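Local coordinates for ARO (armadillo repeats only protein) (Plasmodium falciparum Santa Lucia, PDB 5EWP) that probably serves as a helical-repeat protein-binding scaffold in the translocation and attachment of rhoptries to the apical pole of the malaria parasite, at residues 27-35 / 81-91; 130-138 / 165-175. All blocks are in the same frame, centred on the assembly; numbering follows the deposited sequence.

Contact 1: residues 27-35 / 81-91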
ATOM      1  N   ASP A  27     -21.079  -3.405 -10.682  1.00 25.74           N
ATOM      2  CA  ASP A  27     -21.395  -4.571  -9.875  1.00 22.08           C
ATOM      3  C   ASP A  27     -20.175  -5.000  -9.059  1.00 27.34           C
ATOM      4  O   ASP A  27     -19.320  -5.767  -9.535  1.00 19.84           O
ATOM      5  CB  ASP A  27     -21.873  -5.714 -10.770  1.00 25.19           C
ATOM      6  CG  ASP A  27     -22.540  -6.832  -9.993  1.00 30.84           C
ATOM      7  OD1 ASP A  27     -22.280  -6.980  -8.782  1.00 25.03           O
ATOM      8  OD2 ASP A  27     -23.304  -7.600 -10.611  1.00 30.84           O
ATOM      9  N   VAL A  28     -20.100  -4.490  -7.834  1.00 24.84           N
ATOM     10  CA  VAL A  28     -18.973  -4.753  -6.950  1.00 24.20           C
ATOM     11  C   VAL A  28     -18.787  -6.243  -6.674  1.00 22.79           C
ATOM     12  O   VAL A  28     -17.681  -6.761  -6.817  1.00 20.95           O
ATOM     13  CB  VAL A  28     -19.127  -3.986  -5.610  1.00 20.04           C
ATOM     14  CG1 VAL A  28     -18.102  -4.467  -4.598  1.00 18.63           C
ATOM     15  CG2 VAL A  28     -18.974  -2.502  -5.851  1.00 23.94           C
ATOM     16  N   GLN A  29     -19.853  -6.940  -6.284  1.00 19.78           N
ATOM     17  CA  GLN A  29     -19.730  -8.355  -5.940  1.00 19.26           C
ATOM     18  C   GLN A  29     -19.258  -9.189  -7.124  1.00 19.22           C
ATOM     19  O   GLN A  29     -18.463 -10.126  -6.965  1.00 19.78           O
ATOM     20  CB  GLN A  29     -21.053  -8.922  -5.425  1.00 23.09           C
ATOM     21  CG  GLN A  29     -20.939 -10.364  -4.934  1.00 23.39           C
ATOM     22  CD  GLN A  29     -20.030 -10.499  -3.724  1.00 29.15           C
ATOM     23  OE1 GLN A  29     -20.406 -10.134  -2.606  1.00 26.86           O
ATOM     24  NE2 GLN A  29     -18.832 -11.015  -3.937  1.00 23.54           N
ATOM     25  N   GLU A  30     -19.749  -8.858  -8.310  1.00 16.71           N
ATOM     26  CA  GLU A  30     -19.343  -9.631  -9.489  1.00 19.94           C
ATOM     27  C   GLU A  30     -17.865  -9.388  -9.825  1.00 18.12           C
ATOM     28  O   GLU A  30     -17.133 -10.326 -10.159  1.00 17.95           O
ATOM     29  CB  GLU A  30     -20.231  -9.283 -10.683  1.00 25.60           C
ATOM     30  CG  GLU A  30     -20.031 -10.148 -11.897  1.00 38.48           C
ATOM     31  CD  GLU A  30     -20.396 -11.607 -11.688  1.00 46.84           C
ATOM     32  OE1 GLU A  30     -21.060 -11.945 -10.687  1.00 41.96           O
ATOM     33  OE2 GLU A  30     -20.035 -12.418 -12.561  1.00 54.63           O
ATOM     34  N   PHE A  31     -17.422  -8.140  -9.713  1.00 17.30           N
ATOM     35  CA  PHE A  31     -15.996  -7.839  -9.877  1.00 19.86           C
ATOM     36  C   PHE A  31     -15.149  -8.643  -8.882  1.00 19.41           C
ATOM     37  O   PHE A  31     -14.129  -9.194  -9.247  1.00 16.22           O
ATOM     38  CB  PHE A  31     -15.721  -6.340  -9.703  1.00 17.46           C
ATOM     39  CG  PHE A  31     -15.991  -5.508 -10.941  1.00 21.56           C
ATOM     40  CD1 PHE A  31     -15.572  -5.938 -12.192  1.00 21.99           C
ATOM     41  CD2 PHE A  31     -16.656  -4.292 -10.845  1.00 19.92           C
ATOM     42  CE1 PHE A  31     -15.810  -5.167 -13.323  1.00 23.73           C
ATOM     43  CE2 PHE A  31     -16.906  -3.519 -11.971  1.00 29.40           C
ATOM     44  CZ  PHE A  31     -16.475  -3.957 -13.215  1.00 21.82           C
ATOM     45  N   VAL A  32     -15.557  -8.706  -7.614  1.00 16.12           N
ATOM     46  CA  VAL A  32     -14.804  -9.508  -6.658  1.00 16.33           C
ATOM     47  C   VAL A  32     -14.753 -10.990  -7.069  1.00 20.50           C
ATOM     48  O   VAL A  32     -13.692 -11.618  -7.021  1.00 18.62           O
ATOM     49  CB  VAL A  32     -15.389  -9.348  -5.236  1.00 15.38           C
ATOM     50  CG1 VAL A  32     -14.717 -10.300  -4.256  1.00 18.67           C
ATOM     51  CG2 VAL A  32     -15.167  -7.923  -4.787  1.00 16.91           C
ATOM     52  N   ASN A  33     -15.890 -11.537  -7.500  1.00 19.00           N
ATOM     53  CA  ASN A  33     -15.949 -12.923  -7.951  1.00 19.47           C
ATOM     54  C   ASN A  33     -15.077 -13.153  -9.164  1.00 17.99           C
ATOM     55  O   ASN A  33     -14.537 -14.248  -9.354  1.00 22.39           O
ATOM     56  CB  ASN A  33     -17.387 -13.331  -8.285  1.00 25.87           C
ATOM     57  CG  ASN A  33     -18.289 -13.314  -7.080  1.00 31.42           C
ATOM     58  OD1 ASN A  33     -17.827 -13.469  -5.952  1.00 26.54           O
ATOM     59  ND2 ASN A  33     -19.585 -13.133  -7.311  1.00 36.65           N
ATOM     60  N   LEU A  34     -14.959 -12.116  -9.991  1.00 16.20           N
ATOM     61  CA  LEU A  34     -14.191 -12.202 -11.242  1.00 17.08           C
ATOM     62  C   LEU A  34     -12.677 -12.062 -11.038  1.00 14.96           C
ATOM     63  O   LEU A  34     -11.900 -12.353 -11.944  1.00 16.98           O
ATOM     64  CB  LEU A  34     -14.688 -11.133 -12.212  1.00 18.83           C
ATOM     65  CG  LEU A  34     -15.999 -11.432 -12.931  1.00 18.18           C
ATOM     66  CD1 LEU A  34     -16.407 -10.209 -13.699  1.00 22.79           C
ATOM     67  CD2 LEU A  34     -15.824 -12.638 -13.873  1.00 23.29           C
ATOM     68  N   CYS A  35     -12.250 -11.629  -9.852  1.00 18.22           N
ATOM     69  CA  CYS A  35     -10.816 -11.470  -9.618  1.00 15.68           C
ATOM     70  C   CYS A  35     -10.044 -12.777  -9.816  1.00 20.37           C
ATOM     71  O   CYS A  35      -8.861 -12.758 -10.162  1.00 19.85           O
ATOM     72  CB  CYS A  35     -10.546 -10.924  -8.218  1.00 16.64           C
ATOM     73  SG  CYS A  35     -10.892  -9.173  -8.021  1.00 19.73           S
ATOM     74  N   ALA A  81     -18.711  -1.376   0.468  1.00 15.59           N
ATOM     75  CA  ALA A  81     -19.309  -2.403  -0.389  1.00 18.55           C
ATOM     76  C   ALA A  81     -18.271  -3.460  -0.768  1.00 25.65           C
ATOM     77  O   ALA A  81     -18.564  -4.662  -0.830  1.00 17.57           O
ATOM     78  CB  ALA A  81     -19.917  -1.774  -1.636  1.00 20.71           C
ATOM     79  N   ILE A  82     -17.051  -3.004  -1.032  1.00 18.74           N
ATOM     80  CA  ILE A  82     -15.989  -3.916  -1.421  1.00 14.08           C
ATOM     81  C   ILE A  82     -15.611  -4.830  -0.257  1.00 14.67           C
ATOM     82  O   ILE A  82     -15.464  -6.026  -0.425  1.00 15.74           O
ATOM     83  CB  ILE A  82     -14.777  -3.136  -1.934  1.00 18.22           C
ATOM     84  CG1 ILE A  82     -15.152  -2.484  -3.271  1.00 17.95           C
ATOM     85  CG2 ILE A  82     -13.548  -4.069  -2.108  1.00 14.13           C
ATOM     86  CD1 ILE A  82     -14.162  -1.447  -3.795  1.00 15.29           C
ATOM     87  N   ARG A  83     -15.517  -4.287   0.950  1.00 14.26           N
ATOM     88  CA  ARG A  83     -15.237  -5.145   2.099  1.00 14.16           C
ATOM     89  C   ARG A  83     -16.336  -6.196   2.270  1.00 13.31           C
ATOM     90  O   ARG A  83     -16.057  -7.370   2.469  1.00 15.76           O
ATOM     91  CB  ARG A  83     -15.121  -4.317   3.388  1.00 14.44           C
ATOM     92  CG  ARG A  83     -14.851  -5.180   4.629  1.00 13.63           C
ATOM     93  CD  ARG A  83     -14.870  -4.339   5.903  1.00 18.69           C
ATOM     94  NE  ARG A  83     -16.212  -3.842   6.198  1.00 17.57           N
ATOM     95  CZ  ARG A  83     -16.614  -2.582   6.048  1.00 15.29           C
ATOM     96  NH1 ARG A  83     -15.787  -1.651   5.590  1.00 15.08           N
ATOM     97  NH2 ARG A  83     -17.873  -2.256   6.351  1.00 16.06           N
ATOM     98  N   GLU A  84     -17.584  -5.754   2.175  1.00 17.92           N
ATOM     99  CA  GLU A  84     -18.731  -6.625   2.435  1.00 21.43           C
ATOM    100  C   GLU A  84     -18.888  -7.698   1.367  1.00 22.05           C
ATOM    101  O   GLU A  84     -19.534  -8.715   1.586  1.00 21.39           O
ATOM    102  CB  GLU A  84     -19.992  -5.780   2.549  1.00 22.92           C
ATOM    103  CG  GLU A  84     -20.043  -5.002   3.867  1.00 27.04           C
ATOM    104  CD  GLU A  84     -21.062  -3.879   3.847  1.00 49.62           C
ATOM    105  OE1 GLU A  84     -21.674  -3.647   2.780  1.00 55.44           O
ATOM    106  OE2 GLU A  84     -21.262  -3.237   4.903  1.00 51.99           O
ATOM    107  N   ALA A  85     -18.244  -7.477   0.229  1.00 16.72           N
ATOM    108  CA  ALA A  85     -18.277  -8.417  -0.883  1.00 19.85           C
ATOM    109  C   ALA A  85     -17.118  -9.413  -0.784  1.00 25.82           C
ATOM    110  O   ALA A  85     -16.858 -10.176  -1.717  1.00 19.54           O
ATOM    111  CB  ALA A  85     -18.224  -7.647  -2.215  1.00 17.26           C
ATOM    112  N   ASN A  86     -16.430  -9.382   0.357  1.00 17.37           N
ATOM    113  CA  ASN A  86     -15.251 -10.215   0.625  1.00 14.23           C
ATOM    114  C   ASN A  86     -14.045  -9.820  -0.240  1.00 14.04           C
ATOM    115  O   ASN A  86     -13.136 -10.623  -0.473  1.00 16.79           O
ATOM    116  CB  ASN A  86     -15.576 -11.704   0.429  1.00 22.69           C
ATOM    117  CG  ASN A  86     -14.571 -12.610   1.104  1.00 26.79           C
ATOM    118  OD1 ASN A  86     -14.148 -12.349   2.232  1.00 26.32           O
ATOM    119  ND2 ASN A  86     -14.153 -13.660   0.403  1.00 25.70           N
ATOM    120  N   GLY A  87     -14.016  -8.573  -0.691  1.00 17.41           N
ATOM    121  CA  GLY A  87     -12.905  -8.117  -1.515  1.00 16.41           C
ATOM    122  C   GLY A  87     -11.528  -8.196  -0.858  1.00 15.59           C
ATOM    123  O   GLY A  87     -10.537  -8.483  -1.516  1.00 15.62           O
ATOM    124  N   ILE A  88     -11.437  -7.940   0.444  1.00 14.05           N
ATOM    125  CA  ILE A  88     -10.108  -7.827   1.034  1.00 11.67           C
ATOM    126  C   ILE A  88      -9.385  -9.176   1.039  1.00 14.04           C
ATOM    127  O   ILE A  88      -8.205  -9.247   0.697  1.00 14.88           O
ATOM    128  CB  ILE A  88     -10.182  -7.213   2.466  1.00 12.69           C
ATOM    129  CG1 ILE A  88     -10.536  -5.728   2.349  1.00 17.93           C
ATOM    130  CG2 ILE A  88      -8.847  -7.378   3.197  1.00 12.94           C
ATOM    131  CD1 ILE A  88     -10.854  -5.034   3.690  1.00 22.54           C
ATOM    132  N   ALA A  89     -10.094 -10.254   1.393  1.00 14.62           N
ATOM    133  CA  ALA A  89      -9.487 -11.594   1.347  1.00 17.60           C
ATOM    134  C   ALA A  89      -9.072 -11.961  -0.083  1.00 15.94           C
ATOM    135  O   ALA A  89      -8.021 -12.547  -0.308  1.00 16.40           O
ATOM    136  CB  ALA A  89     -10.454 -12.639   1.895  1.00 19.12           C
ATOM    137  N   VAL A  90      -9.905 -11.568  -1.033  1.00 15.16           N
ATOM    138  CA  VAL A  90      -9.638 -11.832  -2.441  1.00 13.58           C
ATOM    139  C   VAL A  90      -8.377 -11.089  -2.914  1.00 17.69           C
ATOM    140  O   VAL A  90      -7.543 -11.663  -3.612  1.00 19.31           O
ATOM    141  CB  VAL A  90     -10.856 -11.464  -3.290  1.00 14.99           C
ATOM    142  CG1 VAL A  90     -10.507 -11.455  -4.772  1.00 18.29           C
ATOM    143  CG2 VAL A  90     -11.998 -12.450  -3.020  1.00 22.16           C
ATOM    144  N   PHE A  91      -8.213  -9.830  -2.515  1.00 13.40           N
ATOM    145  CA  PHE A  91      -7.000  -9.087  -2.868  1.00 17.64           C
ATOM    146  C   PHE A  91      -5.758  -9.685  -2.200  1.00 17.50           C
ATOM    147  O   PHE A  91      -4.686  -9.731  -2.795  1.00 12.45           O
ATOM    148  CB  PHE A  91      -7.120  -7.604  -2.486  1.00 12.13           C
ATOM    149  CG  PHE A  91      -8.145  -6.859  -3.290  1.00 17.80           C
ATOM    150  CD1 PHE A  91      -8.189  -6.995  -4.671  1.00 18.59           C
ATOM    151  CD2 PHE A  91      -9.058  -6.018  -2.668  1.00 15.80           C
ATOM    152  CE1 PHE A  91      -9.135  -6.305  -5.418  1.00 23.50           C
ATOM    153  CE2 PHE A  91     -10.008  -5.331  -3.415  1.00 15.66           C
ATOM    154  CZ  PHE A  91     -10.045  -5.479  -4.785  1.00 15.51           C
TER

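Contact 2: residues 130-138 / 165-175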
ATOM      1  N   LEU A 130      -0.357  -7.956   6.221  1.00 15.80           N
ATOM      2  CA  LEU A 130       0.896  -7.272   6.551  1.00 19.46           C
ATOM      3  C   LEU A 130       2.178  -7.897   5.968  1.00 14.88           C
ATOM      4  O   LEU A 130       3.003  -7.165   5.425  1.00 17.19           O
ATOM      5  CB  LEU A 130       1.055  -7.137   8.072  1.00 19.24           C
ATOM      6  CG  LEU A 130       0.412  -5.943   8.774  1.00 21.06           C
ATOM      7  CD1 LEU A 130       0.900  -5.880  10.230  1.00 19.88           C
ATOM      8  CD2 LEU A 130       0.676  -4.619   8.052  1.00 14.45           C
ATOM      9  N   PRO A 131       2.356  -9.231   6.074  1.00 17.26           N
ATOM     10  CA  PRO A 131       3.616  -9.772   5.533  1.00 20.11           C
ATOM     11  C   PRO A 131       3.804  -9.464   4.045  1.00 17.74           C
ATOM     12  O   PRO A 131       4.932  -9.193   3.606  1.00 19.13           O
ATOM     13  CB  PRO A 131       3.475 -11.284   5.747  1.00 19.48           C
ATOM     14  CG  PRO A 131       2.534 -11.425   6.875  1.00 25.60           C
ATOM     15  CD  PRO A 131       1.555 -10.274   6.743  1.00 24.63           C
ATOM     16  N   TYR A 132       2.711  -9.493   3.287  1.00 16.98           N
ATOM     17  CA  TYR A 132       2.778  -9.223   1.848  1.00 14.86           C
ATOM     18  C   TYR A 132       3.072  -7.752   1.602  1.00 18.53           C
ATOM     19  O   TYR A 132       3.872  -7.402   0.744  1.00 18.89           O
ATOM     20  CB  TYR A 132       1.473  -9.622   1.160  1.00 15.12           C
ATOM     21  CG  TYR A 132       1.158 -11.079   1.343  1.00 22.95           C
ATOM     22  CD1 TYR A 132       1.798 -12.045   0.581  1.00 24.70           C
ATOM     23  CD2 TYR A 132       0.255 -11.497   2.320  1.00 20.17           C
ATOM     24  CE1 TYR A 132       1.528 -13.390   0.762  1.00 31.30           C
ATOM     25  CE2 TYR A 132      -0.020 -12.842   2.507  1.00 25.98           C
ATOM     26  CZ  TYR A 132       0.621 -13.783   1.719  1.00 36.39           C
ATOM     27  OH  TYR A 132       0.360 -15.120   1.892  1.00 40.04           O
ATOM     28  N   LEU A 133       2.421  -6.881   2.368  1.00 16.37           N
ATOM     29  CA  LEU A 133       2.637  -5.454   2.194  1.00 14.25           C
ATOM     30  C   LEU A 133       4.050  -5.058   2.613  1.00 17.23           C
ATOM     31  O   LEU A 133       4.663  -4.179   2.001  1.00 18.14           O
ATOM     32  CB  LEU A 133       1.599  -4.671   2.983  1.00 11.29           C
ATOM     33  CG  LEU A 133       0.148  -4.852   2.527  1.00 13.17           C
ATOM     34  CD1 LEU A 133      -0.778  -4.236   3.558  1.00 18.96           C
ATOM     35  CD2 LEU A 133      -0.075  -4.226   1.166  1.00 19.70           C
ATOM     36  N   ILE A 134       4.569  -5.696   3.665  1.00 14.33           N
ATOM     37  CA  ILE A 134       5.929  -5.417   4.105  1.00 15.62           C
ATOM     38  C   ILE A 134       6.934  -5.878   3.059  1.00 20.74           C
ATOM     39  O   ILE A 134       7.905  -5.178   2.756  1.00 19.05           O
ATOM     40  CB  ILE A 134       6.235  -6.087   5.464  1.00 17.43           C
ATOM     41  CG1 ILE A 134       5.466  -5.368   6.569  1.00 16.30           C
ATOM     42  CG2 ILE A 134       7.730  -6.036   5.772  1.00 18.50           C
ATOM     43  CD1 ILE A 134       5.475  -6.095   7.921  1.00 20.55           C
ATOM     44  N   SER A 135       6.685  -7.052   2.487  1.00 18.91           N
ATOM     45  CA  SER A 135       7.530  -7.551   1.412  1.00 22.35           C
ATOM     46  C   SER A 135       7.527  -6.565   0.236  1.00 22.82           C
ATOM     47  O   SER A 135       8.565  -6.325  -0.400  1.00 20.64           O
ATOM     48  CB  SER A 135       7.050  -8.939   0.972  1.00 26.94           C
ATOM     49  OG  SER A 135       7.956  -9.537   0.067  1.00 34.96           O
ATOM     50  N   GLY A 136       6.360  -5.982  -0.028  1.00 20.97           N
ATOM     51  CA  GLY A 136       6.180  -5.027  -1.112  1.00 19.61           C
ATOM     52  C   GLY A 136       6.979  -3.741  -0.971  1.00 21.81           C
ATOM     53  O   GLY A 136       7.295  -3.087  -1.961  1.00 19.81           O
ATOM     54  N   MET A 137       7.309  -3.361   0.259  1.00 16.42           N
ATOM     55  CA  MET A 137       8.139  -2.176   0.470  1.00 16.50           C
ATOM     56  C   MET A 137       9.557  -2.374  -0.069  1.00 21.06           C
ATOM     57  O   MET A 137      10.341  -1.428  -0.132  1.00 19.38           O
ATOM     58  CB  MET A 137       8.199  -1.808   1.962  1.00 17.83           C
ATOM     59  CG  MET A 137       6.959  -1.087   2.465  1.00 19.10           C
ATOM     60  SD  MET A 137       7.214  -0.513   4.156  1.00 21.99           S
ATOM     61  CE  MET A 137       6.879  -2.027   5.030  1.00 15.10           C
ATOM     62  N   LYS A 138       9.890  -3.608  -0.444  1.00 19.00           N
ATOM     63  CA  LYS A 138      11.210  -3.888  -0.987  1.00 18.94           C
ATOM     64  C   LYS A 138      11.303  -3.623  -2.484  1.00 26.92           C
ATOM     65  O   LYS A 138      12.401  -3.585  -3.038  1.00 28.69           O
ATOM     66  CB  LYS A 138      11.601  -5.345  -0.733  1.00 25.57           C
ATOM     67  CG  LYS A 138      11.700  -5.749   0.726  1.00 28.18           C
ATOM     68  CD  LYS A 138      12.174  -7.198   0.824  1.00 36.67           C
ATOM     69  CE  LYS A 138      12.305  -7.651   2.270  1.00 47.93           C
ATOM     70  NZ  LYS A 138      12.715  -9.083   2.347  1.00 54.12           N
ATOM     71  N   GLU A 165       3.066  -6.586  15.692  1.00 23.91           N
ATOM     72  CA  GLU A 165       3.134  -7.558  14.613  1.00 23.57           C
ATOM     73  C   GLU A 165       3.971  -7.001  13.453  1.00 26.40           C
ATOM     74  O   GLU A 165       4.822  -7.706  12.891  1.00 20.96           O
ATOM     75  CB  GLU A 165       1.721  -7.939  14.162  1.00 25.34           C
ATOM     76  CG  GLU A 165       1.634  -8.842  12.929  1.00 22.72           C
ATOM     77  CD  GLU A 165       2.005 -10.303  13.192  1.00 34.35           C
ATOM     78  OE1 GLU A 165       2.489 -10.625  14.293  1.00 31.95           O
ATOM     79  OE2 GLU A 165       1.799 -11.136  12.282  1.00 31.98           O
ATOM     80  N   PHE A 166       3.739  -5.736  13.112  1.00 23.04           N
ATOM     81  CA  PHE A 166       4.519  -5.057  12.082  1.00 20.94           C
ATOM     82  C   PHE A 166       6.023  -5.134  12.393  1.00 24.82           C
ATOM     83  O   PHE A 166       6.847  -5.491  11.532  1.00 23.60           O
ATOM     84  CB  PHE A 166       4.049  -3.601  11.960  1.00 20.66           C
ATOM     85  CG  PHE A 166       4.774  -2.793  10.903  1.00 14.43           C
ATOM     86  CD1 PHE A 166       4.495  -2.975   9.547  1.00 17.37           C
ATOM     87  CD2 PHE A 166       5.701  -1.832  11.265  1.00 17.21           C
ATOM     88  CE1 PHE A 166       5.154  -2.217   8.578  1.00 16.49           C
ATOM     89  CE2 PHE A 166       6.354  -1.064  10.312  1.00 19.26           C
ATOM     90  CZ  PHE A 166       6.082  -1.260   8.959  1.00 19.73           C
ATOM     91  N   LEU A 167       6.375  -4.849  13.642  1.00 21.32           N
ATOM     92  CA  LEU A 167       7.771  -4.914  14.084  1.00 16.79           C
ATOM     93  C   LEU A 167       8.335  -6.328  13.991  1.00 19.23           C
ATOM     94  O   LEU A 167       9.449  -6.540  13.505  1.00 24.77           O
ATOM     95  CB  LEU A 167       7.870  -4.376  15.514  1.00 18.30           C
ATOM     96  CG  LEU A 167       9.223  -4.413  16.223  1.00 21.61           C
ATOM     97  CD1 LEU A 167      10.241  -3.604  15.457  1.00 28.64           C
ATOM     98  CD2 LEU A 167       9.057  -3.887  17.642  1.00 27.61           C
ATOM     99  N   LYS A 168       7.550  -7.296  14.448  1.00 23.06           N
ATOM    100  CA  LYS A 168       7.943  -8.697  14.438  1.00 26.94           C
ATOM    101  C   LYS A 168       8.222  -9.206  13.026  1.00 31.39           C
ATOM    102  O   LYS A 168       9.113 -10.022  12.816  1.00 27.00           O
ATOM    103  CB  LYS A 168       6.854  -9.535  15.107  1.00 29.80           C
ATOM    104  CG  LYS A 168       7.095 -11.027  15.155  1.00 33.71           C
ATOM    105  CD  LYS A 168       5.790 -11.736  15.452  1.00 41.72           C
ATOM    106  CE  LYS A 168       6.014 -13.064  16.140  1.00 55.63           C
ATOM    107  NZ  LYS A 168       6.853 -13.950  15.302  1.00 60.71           N
ATOM    108  N   LEU A 169       7.458  -8.703  12.062  1.00 25.32           N
ATOM    109  CA  LEU A 169       7.547  -9.152  10.682  1.00 26.97           C
ATOM    110  C   LEU A 169       8.636  -8.447   9.879  1.00 27.27           C
ATOM    111  O   LEU A 169       8.811  -8.715   8.684  1.00 26.71           O
ATOM    112  CB  LEU A 169       6.201  -8.958   9.985  1.00 25.94           C
ATOM    113  CG  LEU A 169       5.062  -9.828  10.501  1.00 25.23           C
ATOM    114  CD1 LEU A 169       3.731  -9.358   9.915  1.00 25.02           C
ATOM    115  CD2 LEU A 169       5.326 -11.286  10.150  1.00 28.63           C
ATOM    116  N   GLY A 170       9.364  -7.548  10.524  1.00 21.49           N
ATOM    117  CA  GLY A 170      10.460  -6.859   9.877  1.00 27.47           C
ATOM    118  C   GLY A 170      10.032  -5.558   9.234  1.00 25.00           C
ATOM    119  O   GLY A 170      10.759  -4.983   8.433  1.00 24.29           O
ATOM    120  N   GLY A 171       8.838  -5.090   9.579  1.00 21.94           N
ATOM    121  CA  GLY A 171       8.320  -3.874   8.987  1.00 17.71           C
ATOM    122  C   GLY A 171       9.140  -2.621   9.234  1.00 25.08           C
ATOM    123  O   GLY A 171       9.202  -1.746   8.377  1.00 19.21           O
ATOM    124  N   ILE A 172       9.755  -2.508  10.408  1.00 19.80           N
ATOM    125  CA  ILE A 172      10.548  -1.319  10.697  1.00 20.66           C
ATOM    126  C   ILE A 172      11.833  -1.302   9.858  1.00 21.09           C
ATOM    127  O   ILE A 172      12.257  -0.249   9.374  1.00 22.80           O
ATOM    128  CB  ILE A 172      10.863  -1.217  12.199  1.00 26.38           C
ATOM    129  CG1 ILE A 172       9.581  -0.867  12.965  1.00 24.66           C
ATOM    130  CG2 ILE A 172      11.920  -0.155  12.466  1.00 28.12           C
ATOM    131  CD1 ILE A 172       8.972   0.455  12.528  1.00 21.56           C
ATOM    132  N   THR A 173      12.440  -2.468   9.676  1.00 22.27           N
ATOM    133  CA  THR A 173      13.579  -2.580   8.773  1.00 29.02           C
ATOM    134  C   THR A 173      13.250  -2.013   7.390  1.00 27.52           C
ATOM    135  O   THR A 173      13.995  -1.190   6.860  1.00 25.97           O
ATOM    136  CB  THR A 173      14.037  -4.036   8.626  1.00 33.03           C
ATOM    137  OG1 THR A 173      14.272  -4.594   9.927  1.00 35.32           O
ATOM    138  CG2 THR A 173      15.318  -4.110   7.790  1.00 28.54           C
ATOM    139  N   GLN A 174      12.118  -2.423   6.825  1.00 21.84           N
ATOM    140  CA  GLN A 174      11.757  -1.963   5.492  1.00 24.32           C
ATOM    141  C   GLN A 174      11.437  -0.469   5.476  1.00 19.58           C
ATOM    142  O   GLN A 174      11.836   0.239   4.553  1.00 24.85           O
ATOM    143  CB  GLN A 174      10.582  -2.764   4.945  1.00 25.12           C
ATOM    144  CG  GLN A 174      10.896  -4.215   4.745  1.00 33.53           C
ATOM    145  CD  GLN A 174      12.223  -4.419   4.040  1.00 41.95           C
ATOM    146  OE1 GLN A 174      12.489  -3.813   3.004  1.00 43.92           O
ATOM    147  NE2 GLN A 174      13.070  -5.259   4.617  1.00 33.92           N
ATOM    148  N   LEU A 175      10.723   0.022   6.493  1.00 21.98           N
ATOM    149  CA  LEU A 175      10.426   1.448   6.550  1.00 18.38           C
ATOM    150  C   LEU A 175      11.664   2.297   6.621  1.00 19.33           C
ATOM    151  O   LEU A 175      11.767   3.332   5.959  1.00 27.88           O
ATOM    152  CB  LEU A 175       9.558   1.799   7.762  1.00 30.28           C
ATOM    153  CG  LEU A 175       8.054   1.772   7.667  1.00 28.91           C
ATOM    154  CD1 LEU A 175       7.476   2.349   8.978  1.00 18.93           C
ATOM    155  CD2 LEU A 175       7.629   2.593   6.448  1.00 27.97           C
TER
HETATM  156  O   HOH W   1      12.281  -0.927   1.853  1.00 33.89           O

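Contact 1: residues 27-35 / 81-91
Val-32 of helix 28-34 points toward the bend between helices 77-84 and 87-95, and both its methyls lie over the bare CA of Gly-87. CG1, set trans to the backbone N (chi1 173°), rests 3.3 Å from Ala-85 O and runs on to Val-90 CG2; CG2 meets the Ala-85 methyl. One turn earlier Val-28 meets Ile-82 at about a right angle, CG1 to CG1 at 3.8 Å. At the other end Cys-35 CB presses tightly on Val-90 CG1 (3.5 Å), while Cys-35 SG stands obliquely beside the Phe-91 ring, 5.3 Å from its centroid. Consistent with an armadillo-repeat protein, a helix packs here over the turn joining two later helices. That turn is a Schellman motif, with Asn-86 at positive phi and Gly-87 N bonded to Ile-82 O. On the more exposed flank Gln-29 bends at chi2 (64°), bringing its amide over Ala-85, where NE2 donates to Ala-85 O at 3.1 Å (N-H...O 148°), tilted out of the carbonyl plane; a weak second bond from NE2 to Asn-33 OD1 helps hold the amide in place. Leu-66 of helix 58-70 backs both Val-32 and Phe-91.

Contact 2: residues 130-138 / 165-175
Gln-174, Ile-134 and Met-137 lose the most surface where helix 130-136 lies against the junction of helices 160-168 and 171-177. Gln-174 packs its CB on Met-137 and, bent at chi2 (-46°), lays CG 3.8 Å from Ile-134 CG2 and its amide alongside the extended aliphatic part of Lys-138, with OE1 3.1 Å from Lys-138 CG. Ile-134 works as a two-armed wedge. Its CG2 takes the Gln-174 side, while CD1 enters between Leu-169 CB (3.6 Å) and Phe-166 CD1 (3.7 Å) and lies close to Gly-171 CA. As expected of an armadillo repeat protein, the helix packs on a sharp turn between two helices, here a Schellman motif in which Gly-170 has positive phi and Gly-171 N reaches back to Phe-166 O. Gly-171 also brings its bare CA 3.4 Å above the plane of the Phe-166 ring, offset toward the rim. Met-137, bent at chi3 (-81°), swings CE to the edge of that ring, 3.9 Å from Phe-166 CE1, and its SD touches Leu-175 CD2. Beyond it, a water within hydrogen-bonding distance of both bridges Met-137 O and Gln-174 O, while helix 192-205 supports Phe-166 through Phe-204.

How the contacts relate
Both contacts illustrate how a helical-repeat protein propagates one packing scheme along its length. Contact 1 is complete at residue 91, well before contact 2 begins at residue 130, and helices 100-113 and 118-126 lie between them in the chain. Their centres are 25 Å apart, and their nearest atoms, about 7 Å apart, do not touch. No helix is common to the two, yet each sets a short helix (28-34 or 130-136) against the Schellman turn of a later helix pair. Helix 118-126 links them indirectly, meeting Ile-88 from contact 1 and Leu-130 and Glu-165 from contact 2. As in other armadillo proteins, such stacking probably gives an elongated superhelical body, consistent with a protein-binding scaffold.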